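Local coordinates for glycine cleavage system transcriptional repressor, putative (Vibrio cholerae, PDB 1U8S), which is a putative transcriptional repressor of the glycine cleavage system, built from two ACT domains and probably controlling expression of the glycine-degrading enzymes, at residues 24-29 and 60-65; 49-54 and 80-85; 94-99 and 112-117; 108-113 and 169-174. All coordinates share one frame; numbering follows the deposited sequence.

Interaction 1: 24-29 and 60-65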
loop_
_atom_site.group_PDB
_atom_site.type_symbol
_atom_site.label_atom_id
_atom_site.label_comp_id
_atom_site.label_asym_id
_atom_site.label_seq_id
_atom_site.Cartn_x
_atom_site.Cartn_y
_atom_site.Cartn_z
ATOM N N VAL B 24 -2.590 -9.506 -11.625
ATOM C CA VAL B 24 -1.186 -9.806 -11.892
ATOM C C VAL B 24 -1.093 -10.705 -13.115
ATOM O O VAL B 24 -0.068 -10.754 -13.796
ATOM C CB VAL B 24 -0.500 -10.527 -10.697
ATOM C CG1 VAL B 24 -0.710 -9.734 -9.424
ATOM C CG2 VAL B 24 -1.034 -11.939 -10.556
ATOM N N ARG B 25 -2.183 -11.415 -13.378
ATOM C CA ARG B 25 -2.266 -12.333 -14.504
ATOM C C ARG B 25 -2.238 -11.530 -15.794
ATOM O O ARG B 25 -1.446 -11.794 -16.697
ATOM C CB ARG B 25 -3.564 -13.142 -14.400
ATOM C CG ARG B 25 -3.803 -14.146 -15.509
ATOM C CD ARG B 25 -5.078 -14.946 -15.250
ATOM N NE ARG B 25 -5.503 -15.665 -16.445
ATOM C CZ ARG B 25 -5.843 -15.070 -17.585
ATOM N NH1 ARG B 25 -5.811 -13.746 -17.682
ATOM N NH2 ARG B 25 -6.211 -15.796 -18.633
ATOM N N LEU B 26 -3.112 -10.537 -15.853
ATOM C CA LEU B 26 -3.229 -9.669 -17.011
ATOM C C LEU B 26 -1.931 -8.897 -17.226
ATOM O O LEU B 26 -1.461 -8.750 -18.356
ATOM C CB LEU B 26 -4.405 -8.708 -16.800
ATOM C CG LEU B 26 -4.887 -7.843 -17.963
ATOM C CD1 LEU B 26 -6.330 -7.428 -17.710
ATOM C CD2 LEU B 26 -3.985 -6.629 -18.124
ATOM N N VAL B 27 -1.347 -8.421 -16.131
ATOM C CA VAL B 27 -0.104 -7.656 -16.188
ATOM C C VAL B 27 1.112 -8.474 -16.621
ATOM O O VAL B 27 1.840 -8.077 -17.540
ATOM C CB VAL B 27 0.196 -6.995 -14.822
ATOM C CG1 VAL B 27 1.573 -6.367 -14.829
ATOM C CG2 VAL B 27 -0.846 -5.939 -14.534
ATOM N N THR B 28 1.342 -9.604 -15.959
ATOM C CA THR B 28 2.486 -10.446 -16.296
ATOM C C THR B 28 2.307 -11.074 -17.670
ATOM O O THR B 28 3.265 -11.167 -18.438
ATOM C CB THR B 28 2.691 -11.566 -15.258
ATOM O OG1 THR B 28 1.512 -12.374 -15.191
ATOM C CG2 THR B 28 2.981 -10.973 -13.893
ATOM N N GLN B 29 1.076 -11.494 -17.973
ATOM C CA GLN B 29 0.761 -12.104 -19.267
ATOM C C GLN B 29 0.753 -11.067 -20.401
ATOM O O GLN B 29 0.483 -11.399 -21.556
ATOM C CB GLN B 29 -0.595 -12.830 -19.207
ATOM C CG GLN B 29 -0.541 -14.213 -18.542
ATOM C CD GLN B 29 -1.815 -15.030 -18.750
ATOM O OE1 GLN B 29 -2.410 -15.007 -19.829
ATOM N NE2 GLN B 29 -2.226 -15.769 -17.723
ATOM N N THR B 60 0.985 -0.466 -23.500
ATOM C CA THR B 60 -0.275 -0.127 -24.147
ATOM C C THR B 60 -1.224 -1.313 -24.011
ATOM O O THR B 60 -2.417 -1.142 -23.745
ATOM C CB THR B 60 -0.072 0.191 -25.636
ATOM O OG1 THR B 60 0.893 1.241 -25.768
ATOM C CG2 THR B 60 -1.380 0.637 -26.270
ATOM N N ARG B 61 -0.682 -2.518 -24.185
ATOM C CA ARG B 61 -1.482 -3.731 -24.061
ATOM C C ARG B 61 -2.146 -3.760 -22.698
ATOM O O ARG B 61 -3.292 -4.179 -22.572
ATOM C CB ARG B 61 -0.613 -4.976 -24.210
ATOM C CG ARG B 61 -1.347 -6.271 -23.880
ATOM C CD ARG B 61 -2.365 -6.643 -24.950
ATOM N NE ARG B 61 -3.166 -7.809 -24.569
ATOM C CZ ARG B 61 -3.858 -8.553 -25.429
ATOM N NH1 ARG B 61 -3.843 -8.254 -26.723
ATOM N NH2 ARG B 61 -4.567 -9.596 -25.000
ATOM N N VAL B 62 -1.412 -3.313 -21.682
ATOM C CA VAL B 62 -1.925 -3.275 -20.317
ATOM C C VAL B 62 -2.891 -2.105 -20.151
ATOM O O VAL B 62 -3.906 -2.220 -19.462
ATOM C CB VAL B 62 -0.780 -3.124 -19.286
ATOM C CG1 VAL B 62 -1.343 -3.068 -17.878
ATOM C CG2 VAL B 62 0.182 -4.277 -19.417
ATOM N N GLU B 63 -2.577 -0.980 -20.785
ATOM C CA GLU B 63 -3.426 0.203 -20.692
ATOM C C GLU B 63 -4.772 -0.038 -21.365
ATOM O O GLU B 63 -5.768 0.604 -21.027
ATOM C CB GLU B 63 -2.738 1.409 -21.338
ATOM C CG GLU B 63 -1.407 1.783 -20.708
ATOM C CD GLU B 63 -0.745 2.965 -21.399
ATOM O OE1 GLU B 63 -0.527 2.891 -22.630
ATOM O OE2 GLU B 63 -0.440 3.966 -20.711
ATOM N N THR B 64 -4.808 -0.965 -22.316
ATOM C CA THR B 64 -6.059 -1.249 -22.996
ATOM C C THR B 64 -6.871 -2.319 -22.291
ATOM O O THR B 64 -8.018 -2.080 -21.913
ATOM C CB THR B 64 -5.839 -1.706 -24.442
ATOM O OG1 THR B 64 -5.102 -0.709 -25.161
ATOM C CG2 THR B 64 -7.185 -1.925 -25.124
ATOM N N THR B 65 -6.276 -3.494 -22.106
ATOM C CA THR B 65 -6.968 -4.618 -21.474
ATOM C C THR B 65 -7.429 -4.449 -20.018
ATOM O O THR B 65 -8.477 -4.974 -19.640
ATOM C CB THR B 65 -6.111 -5.891 -21.562
ATOM O OG1 THR B 65 -4.866 -5.681 -20.888
ATOM C CG2 THR B 65 -5.837 -6.235 -23.011
#
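Arg61 O is held by two donors of Thr65, the residue that meets Leu26 across the contact. Thr65 OG1 bonds to it at 2.8 Å and Thr65 N at 3.1 Å, from opposite faces of the carbonyl plane; the hydroxyl is tilted 23° out of that plane. This bond is possible because OG1 sits between the backbone N and the carbonyl carbon (chi1 60°), folded back over the preceding helical turn. The hydroxyl is thus committed to its own helix, and the hydrocarbon tip of Leu26 lies against it: Leu26 CD2 comes to 3.1 Å from Thr65 OG1, while Leu26 CD1 rests 3.8 Å from Thr65 O. Leu26 and Thr65 lie alongside each other, pointing in opposite directions. Deeper in the interface the contact is purely apolar, with Val62 CG1 4.4 Å from both Leu26 CD2 and Val27 CG2. Val27 and Val62 also have the closest CA atoms of the pair, 6.3 Å apart. The segment axes run roughly antiparallel, at 147°, with a closest approach of 10.0 Å. Since Val27 and Val62 both pack on Ile52 of strand 45-54, helices 19-28 and 56-71 lie side by side on one face of the sheet, as in an ACT domain. Toward the second subunit, Gln29 bonds to Glu108 of that chain. Van der Waals contact thus joins the helix pair: the valines bury its inner side, and a leucine methyl borders the Thr65 hydroxyl, which is consistent with a hydroxyl whose proton is already given to Arg61 O.

Interaction 2: 49-54 and 80-85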
loop_
_atom_site.group_PDB
_atom_site.type_symbol
_atom_site.label_atom_id
_atom_site.label_comp_id
_atom_site.label_asym_id
_atom_site.label_seq_id
_atom_site.Cartn_x
_atom_site.Cartn_y
_atom_site.Cartn_z
ATOM N N LEU B 49 -2.048 -0.836 -5.205
ATOM C CA LEU B 49 -1.187 0.204 -5.766
ATOM C C LEU B 49 -0.172 -0.616 -6.518
ATOM O O LEU B 49 0.331 -1.590 -5.975
ATOM C CB LEU B 49 -0.465 1.000 -4.682
ATOM C CG LEU B 49 -1.372 1.873 -3.824
ATOM C CD1 LEU B 49 -0.530 2.740 -2.886
ATOM C CD2 LEU B 49 -2.264 2.731 -4.745
ATOM N N MET B 50 0.130 -0.257 -7.758
ATOM C CA MET B 50 1.106 -1.053 -8.486
ATOM C C MET B 50 1.893 -0.259 -9.514
ATOM O O MET B 50 1.389 0.693 -10.100
ATOM C CB MET B 50 0.419 -2.248 -9.153
ATOM C CG MET B 50 1.368 -3.248 -9.774
ATOM S SD MET B 50 0.496 -4.635 -10.564
ATOM C CE MET B 50 0.292 -5.774 -9.169
ATOM N N LEU B 51 3.145 -0.662 -9.703
ATOM C CA LEU B 51 4.064 -0.033 -10.646
ATOM C C LEU B 51 4.642 -1.113 -11.546
ATOM O O LEU B 51 5.331 -2.015 -11.083
ATOM C CB LEU B 51 5.203 0.662 -9.894
ATOM C CG LEU B 51 6.346 1.122 -10.797
ATOM C CD1 LEU B 51 5.798 2.133 -11.785
ATOM C CD2 LEU B 51 7.483 1.707 -9.972
ATOM N N ILE B 52 4.366 -1.017 -12.837
ATOM C CA ILE B 52 4.859 -2.012 -13.766
ATOM C C ILE B 52 5.712 -1.337 -14.822
ATOM O O ILE B 52 5.693 -0.120 -14.966
ATOM C CB ILE B 52 3.689 -2.764 -14.468
ATOM C CG1 ILE B 52 2.877 -1.789 -15.318
ATOM C CG2 ILE B 52 2.772 -3.416 -13.424
ATOM C CD1 ILE B 52 1.737 -2.449 -16.081
ATOM N N SER B 53 6.471 -2.140 -15.555
ATOM C CA SER B 53 7.323 -1.630 -16.614
ATOM C C SER B 53 7.253 -2.622 -17.767
ATOM O O SER B 53 6.979 -3.801 -17.564
ATOM C CB SER B 53 8.764 -1.505 -16.125
ATOM O OG SER B 53 9.307 -2.783 -15.850
ATOM N N GLY B 54 7.488 -2.137 -18.977
ATOM C CA GLY B 54 7.458 -3.005 -20.138
ATOM C C GLY B 54 7.768 -2.189 -21.369
ATOM O O GLY B 54 8.110 -1.013 -21.268
ATOM N N LYS B 80 -1.414 5.694 -14.917
ATOM C CA LYS B 80 -0.637 6.874 -15.246
ATOM C C LYS B 80 0.814 6.536 -15.524
ATOM O O LYS B 80 1.519 6.018 -14.659
ATOM C CB LYS B 80 -0.699 7.912 -14.122
ATOM C CG LYS B 80 0.238 9.087 -14.366
ATOM C CD LYS B 80 0.103 10.181 -13.333
ATOM C CE LYS B 80 1.025 11.338 -13.673
ATOM N NZ LYS B 80 0.813 12.505 -12.782
ATOM N N ARG B 81 1.265 6.830 -16.735
ATOM C CA ARG B 81 2.647 6.568 -17.078
ATOM C C ARG B 81 3.496 7.460 -16.170
ATOM O O ARG B 81 3.008 8.454 -15.629
ATOM C CB ARG B 81 2.886 6.887 -18.555
ATOM C CG ARG B 81 1.925 6.158 -19.498
ATOM C CD ARG B 81 2.066 6.639 -20.948
ATOM N NE ARG B 81 3.066 5.890 -21.707
ATOM C CZ ARG B 81 2.781 4.868 -22.511
ATOM N NH1 ARG B 81 1.522 4.471 -22.673
ATOM N NH2 ARG B 81 3.758 4.233 -23.145
ATOM N N THR B 82 4.760 7.092 -15.992
ATOM C CA THR B 82 5.659 7.857 -15.139
ATOM C C THR B 82 7.118 7.495 -15.436
ATOM O O THR B 82 7.396 6.478 -16.063
ATOM C CB THR B 82 5.338 7.594 -13.648
ATOM O OG1 THR B 82 6.164 8.416 -12.819
ATOM C CG2 THR B 82 5.573 6.133 -13.298
ATOM N N SER B 83 8.038 8.350 -14.997
ATOM C CA SER B 83 9.467 8.141 -15.205
ATOM C C SER B 83 9.891 6.864 -14.504
ATOM O O SER B 83 9.156 6.344 -13.667
ATOM C CB SER B 83 10.274 9.306 -14.618
ATOM O OG SER B 83 9.924 10.541 -15.211
ATOM N N PRO B 84 11.085 6.341 -14.833
ATOM C CA PRO B 84 11.527 5.115 -14.171
ATOM C C PRO B 84 11.664 5.338 -12.676
ATOM O O PRO B 84 11.834 6.465 -12.210
ATOM C CB PRO B 84 12.856 4.804 -14.853
ATOM C CG PRO B 84 13.348 6.139 -15.283
ATOM C CD PRO B 84 12.091 6.794 -15.807
ATOM N N HIS B 85 11.583 4.233 -11.946
ATOM C CA HIS B 85 11.641 4.205 -10.493
ATOM C C HIS B 85 13.048 3.929 -9.964
ATOM O O HIS B 85 13.603 2.862 -10.224
ATOM C CB HIS B 85 10.675 3.112 -10.023
ATOM C CG HIS B 85 10.612 2.934 -8.539
ATOM N ND1 HIS B 85 10.190 3.928 -7.685
ATOM C CD2 HIS B 85 10.873 1.854 -7.763
ATOM C CE1 HIS B 85 10.193 3.468 -6.445
ATOM N NE2 HIS B 85 10.602 2.212 -6.465
#
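The imidazole of His85 is the flat group here, and Leu51 CD2 approaches it obliquely from the root of the side chain. That methyl is 3.5 Å from His85 CB, with His85 CG and the ring atoms beyond it a little farther, so the distances grow from the linking carbon out into the ring. The leucine and histidine side chains cross at a slant. Each has its CG anti to the backbone N (chi1 169° for Leu51, 180° for His85), and both CB atoms point toward the opposing segment, which carries the branched end of one to the base of the other. The second branch serves a different neighbour: Leu51 CD1 lies 4.3 Å from Thr82 CG2. One leucine therefore touches both Thr82 and His85, three residues further on. The strands containing the segments are not adjacent, since strand 5-14 runs between 45-54 and 76-82 in the sheet, and the nearest CA atoms, of Leu51 and His85, are 8.7 Å apart. The polar ends face the second subunit: Thr82 OG1 bonds to Glu45 of that chain and His85 ND1 to the backbone N of its Gly43, while Leu51 packs on its Phe42. The opposite face of strand 45-54 carries Met50 and Ile52, which meet the helices. Apolar and polar roles are thus combined at the dimer interface: carbon atoms of Leu51, Thr82 and His85 meet within the chain, those of Leu51 and His85 also border the second subunit, and Thr82 OG1 and His85 ND1 bond to it.

Interaction 3: 94-99 and 112-117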
loop_
_atom_site.group_PDB
_atom_site.type_symbol
_atom_site.label_atom_id
_atom_site.label_comp_id
_atom_site.label_asym_id
_atom_site.label_seq_id
_atom_site.Cartn_x
_atom_site.Cartn_y
_atom_site.Cartn_z
ATOM N N VAL B 94 10.341 2.832 10.713
ATOM C CA VAL B 94 10.091 3.469 11.985
ATOM C C VAL B 94 8.585 3.507 12.114
ATOM O O VAL B 94 7.883 3.865 11.165
ATOM C CB VAL B 94 10.654 4.916 12.046
ATOM C CG1 VAL B 94 12.058 4.943 11.478
ATOM C CG2 VAL B 94 9.767 5.868 11.280
ATOM N N GLU B 95 8.088 3.095 13.270
ATOM C CA GLU B 95 6.664 3.129 13.534
ATOM C C GLU B 95 6.463 4.205 14.588
ATOM O O GLU B 95 7.112 4.183 15.629
ATOM C CB GLU B 95 6.180 1.797 14.088
ATOM C CG GLU B 95 6.592 0.615 13.267
ATOM C CD GLU B 95 6.080 -0.686 13.847
ATOM O OE1 GLU B 95 6.030 -0.812 15.094
ATOM O OE2 GLU B 95 5.739 -1.589 13.054
ATOM N N VAL B 96 5.575 5.150 14.315
ATOM C CA VAL B 96 5.310 6.223 15.260
ATOM C C VAL B 96 3.885 6.130 15.773
ATOM O O VAL B 96 2.980 5.713 15.047
ATOM C CB VAL B 96 5.513 7.605 14.606
ATOM C CG1 VAL B 96 4.868 8.678 15.452
ATOM C CG2 VAL B 96 6.988 7.886 14.451
ATOM N N TYR B 97 3.694 6.511 17.029
ATOM C CA TYR B 97 2.372 6.492 17.628
ATOM C C TYR B 97 2.195 7.741 18.474
ATOM O O TYR B 97 2.873 7.927 19.484
ATOM C CB TYR B 97 2.177 5.251 18.495
ATOM C CG TYR B 97 0.722 4.901 18.616
ATOM C CD1 TYR B 97 0.031 4.378 17.525
ATOM C CD2 TYR B 97 0.006 5.159 19.789
ATOM C CE1 TYR B 97 -1.346 4.117 17.586
ATOM C CE2 TYR B 97 -1.375 4.902 19.865
ATOM C CZ TYR B 97 -2.040 4.380 18.754
ATOM O OH TYR B 97 -3.387 4.112 18.797
ATOM N N VAL B 98 1.279 8.600 18.055
ATOM C CA VAL B 98 1.039 9.839 18.761
ATOM C C VAL B 98 -0.364 9.859 19.323
ATOM O O VAL B 98 -1.300 9.449 18.655
ATOM C CB VAL B 98 1.230 11.049 17.809
ATOM C CG1 VAL B 98 0.833 12.350 18.506
ATOM C CG2 VAL B 98 2.681 11.111 17.344
ATOM N N GLU B 99 -0.506 10.339 20.551
ATOM C CA GLU B 99 -1.816 10.427 21.189
ATOM C C GLU B 99 -2.023 11.834 21.732
ATOM O O GLU B 99 -1.131 12.390 22.364
ATOM C CB GLU B 99 -1.927 9.414 22.326
ATOM C CG GLU B 99 -1.956 7.966 21.871
ATOM C CD GLU B 99 -1.797 6.989 23.022
ATOM O OE1 GLU B 99 -2.006 5.775 22.806
ATOM O OE2 GLU B 99 -1.457 7.438 24.140
ATOM N N GLN B 112 4.473 16.312 8.057
ATOM C CA GLN B 112 5.455 17.335 7.704
ATOM C C GLN B 112 6.812 16.985 8.330
ATOM O O GLN B 112 7.867 17.216 7.734
ATOM C CB GLN B 112 4.979 18.704 8.193
ATOM C CG GLN B 112 5.829 19.897 7.764
ATOM C CD GLN B 112 5.843 20.142 6.247
ATOM O OE1 GLN B 112 5.911 21.298 5.798
ATOM N NE2 GLN B 112 5.797 19.063 5.455
ATOM N N PHE B 113 6.778 16.422 9.534
ATOM C CA PHE B 113 7.995 16.027 10.234
ATOM C C PHE B 113 8.826 15.095 9.358
ATOM O O PHE B 113 10.055 15.193 9.325
ATOM C CB PHE B 113 7.636 15.306 11.533
ATOM C CG PHE B 113 8.821 14.720 12.258
ATOM C CD1 PHE B 113 9.691 15.534 12.976
ATOM C CD2 PHE B 113 9.059 13.349 12.225
ATOM C CE1 PHE B 113 10.776 15.001 13.652
ATOM C CE2 PHE B 113 10.145 12.791 12.898
ATOM C CZ PHE B 113 11.006 13.621 13.615
ATOM N N PHE B 114 8.156 14.182 8.662
ATOM C CA PHE B 114 8.854 13.245 7.797
ATOM C C PHE B 114 9.213 13.860 6.463
ATOM O O PHE B 114 10.225 13.505 5.868
ATOM C CB PHE B 114 8.016 11.985 7.605
ATOM C CG PHE B 114 7.878 11.181 8.856
ATOM C CD1 PHE B 114 9.001 10.613 9.449
ATOM C CD2 PHE B 114 6.649 11.054 9.486
ATOM C CE1 PHE B 114 8.904 9.934 10.659
ATOM C CE2 PHE B 114 6.537 10.375 10.700
ATOM C CZ PHE B 114 7.663 9.817 11.290
ATOM N N ALA B 115 8.393 14.782 5.982
ATOM C CA ALA B 115 8.710 15.424 4.717
ATOM C C ALA B 115 9.964 16.280 4.904
ATOM O O ALA B 115 10.895 16.201 4.101
ATOM C CB ALA B 115 7.555 16.277 4.242
ATOM N N GLN B 116 10.000 17.081 5.966
ATOM C CA GLN B 116 11.155 17.936 6.235
ATOM C C GLN B 116 12.444 17.116 6.249
ATOM O O GLN B 116 13.515 17.609 5.909
ATOM C CB GLN B 116 10.988 18.642 7.582
ATOM C CG GLN B 116 9.861 19.648 7.607
ATOM C CD GLN B 116 9.478 20.071 9.009
ATOM O OE1 GLN B 116 9.251 19.230 9.885
ATOM N NE2 GLN B 116 9.386 21.378 9.231
ATOM N N ARG B 117 12.334 15.854 6.635
ATOM C CA ARG B 117 13.502 15.005 6.690
ATOM C C ARG B 117 13.629 14.079 5.484
ATOM O O ARG B 117 14.512 13.221 5.442
ATOM C CB ARG B 117 13.482 14.215 7.996
ATOM C CG ARG B 117 13.635 15.125 9.216
ATOM C CD ARG B 117 13.064 14.522 10.499
ATOM N NE ARG B 117 13.397 15.365 11.636
ATOM C CZ ARG B 117 12.929 16.599 11.831
ATOM N NH1 ARG B 117 12.077 17.156 10.963
ATOM N NH2 ARG B 117 13.341 17.289 12.891
#
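Phe113 backs Phe114 where that residue meets Val94 and Val96 across the contact. It turns the edge of its ring to the neighbouring phenylalanine: Phe113 CD2 stands 3.7 Å above the plane of Phe114, over the ring centre. Phe114 itself has CG anti to the carbonyl carbon (chi1 -68°), and its outer edge reaches the strand. Val96 CG2 lies near the ring plane, 3.8 Å from Phe114 CZ, whereas Val94 CG2 comes in obliquely, 4.2 Å from Phe114 CE1. The two valines are on the same side of strand 92-100, two residues apart, so both reach the outer end of one ring. Further on, Arg117 folds back over the helix end. Its NH1 bonds to Phe113 O at 3.3 Å, on a lone pair in the carbonyl plane, with an N-H...O angle of 143°. Phe113 CE1 sits over the centre of the guanidinium at a height of 3.2 Å, and Glu161 forms a salt bridge with Arg117 NE. This is helix-to-sheet packing of the second ACT domain: buried hydrocarbon alone attaches helix 107-116 to the strand at this point, with the Arg117 guanidinium set against Phe113 CE1, away from the Phe114 ring.

Interaction 4: 108-113 and 169-174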
loop_
_atom_site.group_PDB
_atom_site.type_symbol
_atom_site.label_atom_id
_atom_site.label_comp_id
_atom_site.label_asym_id
_atom_site.label_seq_id
_atom_site.Cartn_x
_atom_site.Cartn_y
_atom_site.Cartn_z
ATOM N N GLU B 108 -1.080 16.507 10.161
ATOM C CA GLU B 108 -0.209 17.082 9.135
ATOM C C GLU B 108 1.105 17.630 9.694
ATOM O O GLU B 108 2.052 17.884 8.946
ATOM C CB GLU B 108 -0.955 18.166 8.350
ATOM C CG GLU B 108 -1.694 19.153 9.223
ATOM C CD GLU B 108 -3.200 18.945 9.199
ATOM O OE1 GLU B 108 -3.655 17.817 9.503
ATOM O OE2 GLU B 108 -3.923 19.919 8.879
ATOM N N LYS B 109 1.156 17.813 11.010
ATOM C CA LYS B 109 2.368 18.284 11.681
ATOM C C LYS B 109 3.359 17.124 11.635
ATOM O O LYS B 109 4.549 17.304 11.393
ATOM C CB LYS B 109 2.058 18.634 13.139
ATOM C CG LYS B 109 1.264 19.916 13.315
ATOM C CD LYS B 109 2.178 21.078 13.678
ATOM C CE LYS B 109 1.496 22.408 13.448
ATOM N NZ LYS B 109 0.084 22.327 13.891
ATOM N N PHE B 110 2.839 15.921 11.850
ATOM C CA PHE B 110 3.662 14.726 11.847
ATOM C C PHE B 110 4.054 14.240 10.473
ATOM O O PHE B 110 5.137 13.687 10.314
ATOM C CB PHE B 110 2.990 13.644 12.680
ATOM C CG PHE B 110 3.125 13.890 14.159
ATOM C CD1 PHE B 110 4.351 13.682 14.800
ATOM C CD2 PHE B 110 2.075 14.440 14.894
ATOM C CE1 PHE B 110 4.532 14.023 16.132
ATOM C CE2 PHE B 110 2.250 14.785 16.236
ATOM C CZ PHE B 110 3.481 14.577 16.854
ATOM N N THR B 111 3.212 14.462 9.469
ATOM C CA THR B 111 3.580 14.059 8.127
ATOM C C THR B 111 4.648 15.046 7.690
ATOM O O THR B 111 5.629 14.674 7.052
ATOM C CB THR B 111 2.372 14.086 7.137
ATOM O OG1 THR B 111 1.839 15.411 7.036
ATOM C CG2 THR B 111 1.285 13.135 7.604
ATOM N N GLN B 112 4.473 16.312 8.057
ATOM C CA GLN B 112 5.455 17.335 7.704
ATOM C C GLN B 112 6.812 16.985 8.330
ATOM O O GLN B 112 7.867 17.216 7.734
ATOM C CB GLN B 112 4.979 18.704 8.193
ATOM C CG GLN B 112 5.829 19.897 7.764
ATOM C CD GLN B 112 5.843 20.142 6.247
ATOM O OE1 GLN B 112 5.911 21.298 5.798
ATOM N NE2 GLN B 112 5.797 19.063 5.455
ATOM N N PHE B 113 6.778 16.422 9.534
ATOM C CA PHE B 113 7.995 16.027 10.234
ATOM C C PHE B 113 8.826 15.095 9.358
ATOM O O PHE B 113 10.055 15.193 9.325
ATOM C CB PHE B 113 7.636 15.306 11.533
ATOM C CG PHE B 113 8.821 14.720 12.258
ATOM C CD1 PHE B 113 9.691 15.534 12.976
ATOM C CD2 PHE B 113 9.059 13.349 12.225
ATOM C CE1 PHE B 113 10.776 15.001 13.652
ATOM C CE2 PHE B 113 10.145 12.791 12.898
ATOM C CZ PHE B 113 11.006 13.621 13.615
ATOM N N LEU B 169 4.546 20.121 20.760
ATOM C CA LEU B 169 3.107 20.068 20.520
ATOM C C LEU B 169 2.339 19.490 21.706
ATOM O O LEU B 169 1.122 19.295 21.630
ATOM C CB LEU B 169 2.815 19.256 19.253
ATOM C CG LEU B 169 3.512 19.748 17.980
ATOM C CD1 LEU B 169 3.355 18.735 16.866
ATOM C CD2 LEU B 169 2.941 21.098 17.584
ATOM N N ASP B 170 3.063 19.222 22.793
ATOM C CA ASP B 170 2.478 18.700 24.019
ATOM C C ASP B 170 1.622 17.447 23.858
ATOM O O ASP B 170 0.493 17.397 24.359
ATOM C CB ASP B 170 1.643 19.791 24.684
ATOM C CG ASP B 170 1.067 19.355 26.009
ATOM O OD1 ASP B 170 1.819 18.765 26.812
ATOM O OD2 ASP B 170 -0.133 19.615 26.247
ATOM N N VAL B 171 2.145 16.438 23.167
ATOM C CA VAL B 171 1.408 15.187 22.969
ATOM C C VAL B 171 2.291 14.003 23.340
ATOM O O VAL B 171 3.513 14.140 23.456
ATOM C CB VAL B 171 0.967 14.997 21.498
ATOM C CG1 VAL B 171 0.189 16.193 21.027
ATOM C CG2 VAL B 171 2.191 14.779 20.607
ATOM N N GLN B 172 1.668 12.842 23.518
ATOM C CA GLN B 172 2.398 11.626 23.861
ATOM C C GLN B 172 2.750 10.865 22.597
ATOM O O GLN B 172 1.869 10.480 21.821
ATOM C CB GLN B 172 1.557 10.720 24.756
ATOM C CG GLN B 172 1.191 11.311 26.104
ATOM C CD GLN B 172 0.353 10.353 26.935
ATOM O OE1 GLN B 172 -0.805 10.063 26.600
ATOM N NE2 GLN B 172 0.942 9.839 28.017
ATOM N N GLY B 173 4.037 10.643 22.392
ATOM C CA GLY B 173 4.457 9.924 21.215
ATOM C C GLY B 173 5.578 8.957 21.508
ATOM O O GLY B 173 6.441 9.210 22.345
ATOM N N SER B 174 5.543 7.826 20.823
ATOM C CA SER B 174 6.564 6.811 20.953
ATOM C C SER B 174 7.107 6.516 19.564
ATOM O O SER B 174 6.445 6.757 18.554
ATOM C CB SER B 174 5.993 5.541 21.591
ATOM O OG SER B 174 4.737 5.201 21.038
#
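Leu169 CD1 lies against two side chains of the helix, 3.9 Å from Lys109 CB and 4.1 Å from Phe110 CE2. Its other methyl, CD2, follows the lysine chain outward and comes to 4.0 Å from Lys109 CD, so the aliphatic part of Lys109 forms the outer flank of the contact. On the inner flank, Val171 CG2 approaches the rim of the Phe110 ring near its plane, 4.0 Å from Phe110 CZ, while Leu169 CD1 reaches the same ring obliquely. Phe110 has CG anti to its carbonyl carbon (chi1 -76°); although its CB does not point at 169-174, the ring swings its far end there.

In the next shell, Phe162 and Leu165 of helix 155-168 and Val98, Ile143 and Ile145 of the sheet also touch Phe110. The position of Leu169 and Val171 is set by the turn between them: Asp170 takes a positive phi of 53° and closes helix 155-168 with a Schellman motif, after which strand 172-179 begins. Backbone bonds between Gln172 and Glu99 and between Ser174 and Tyr97 lock that strand onto 92-100. On the outer side of the helix, Glu108 makes a salt bridge with Arg25 of the second subunit. The turn from the second helix into the last strand thus meets Phe110 of the first helix, an apolar layer in keeping with the beta-alpha-beta-beta-alpha-beta fold of the ACT domain.

How the interactions relate
From the N terminus, interaction 1 opens on helix 19-28 and closes on helix 56-71, a loop that takes in strands 33-42 and 45-54. Interaction 2 starts inside that loop, at 49-54, and ends beyond it at 80-85, so the two cross; a Glu63-Arg81 salt bridge and Ile52 against Val27 and Val62 connect them. After the linker, interaction 3 joins strand 92-100 to helix 107-116, and interaction 4 begins on that same helix, sharing Gln112 and Phe113, and reaches the last strand. Val98 against Val171 joins this second pair. The centres of interactions 1 and 4 are 41 Å apart, on opposite sides of the chain's centre.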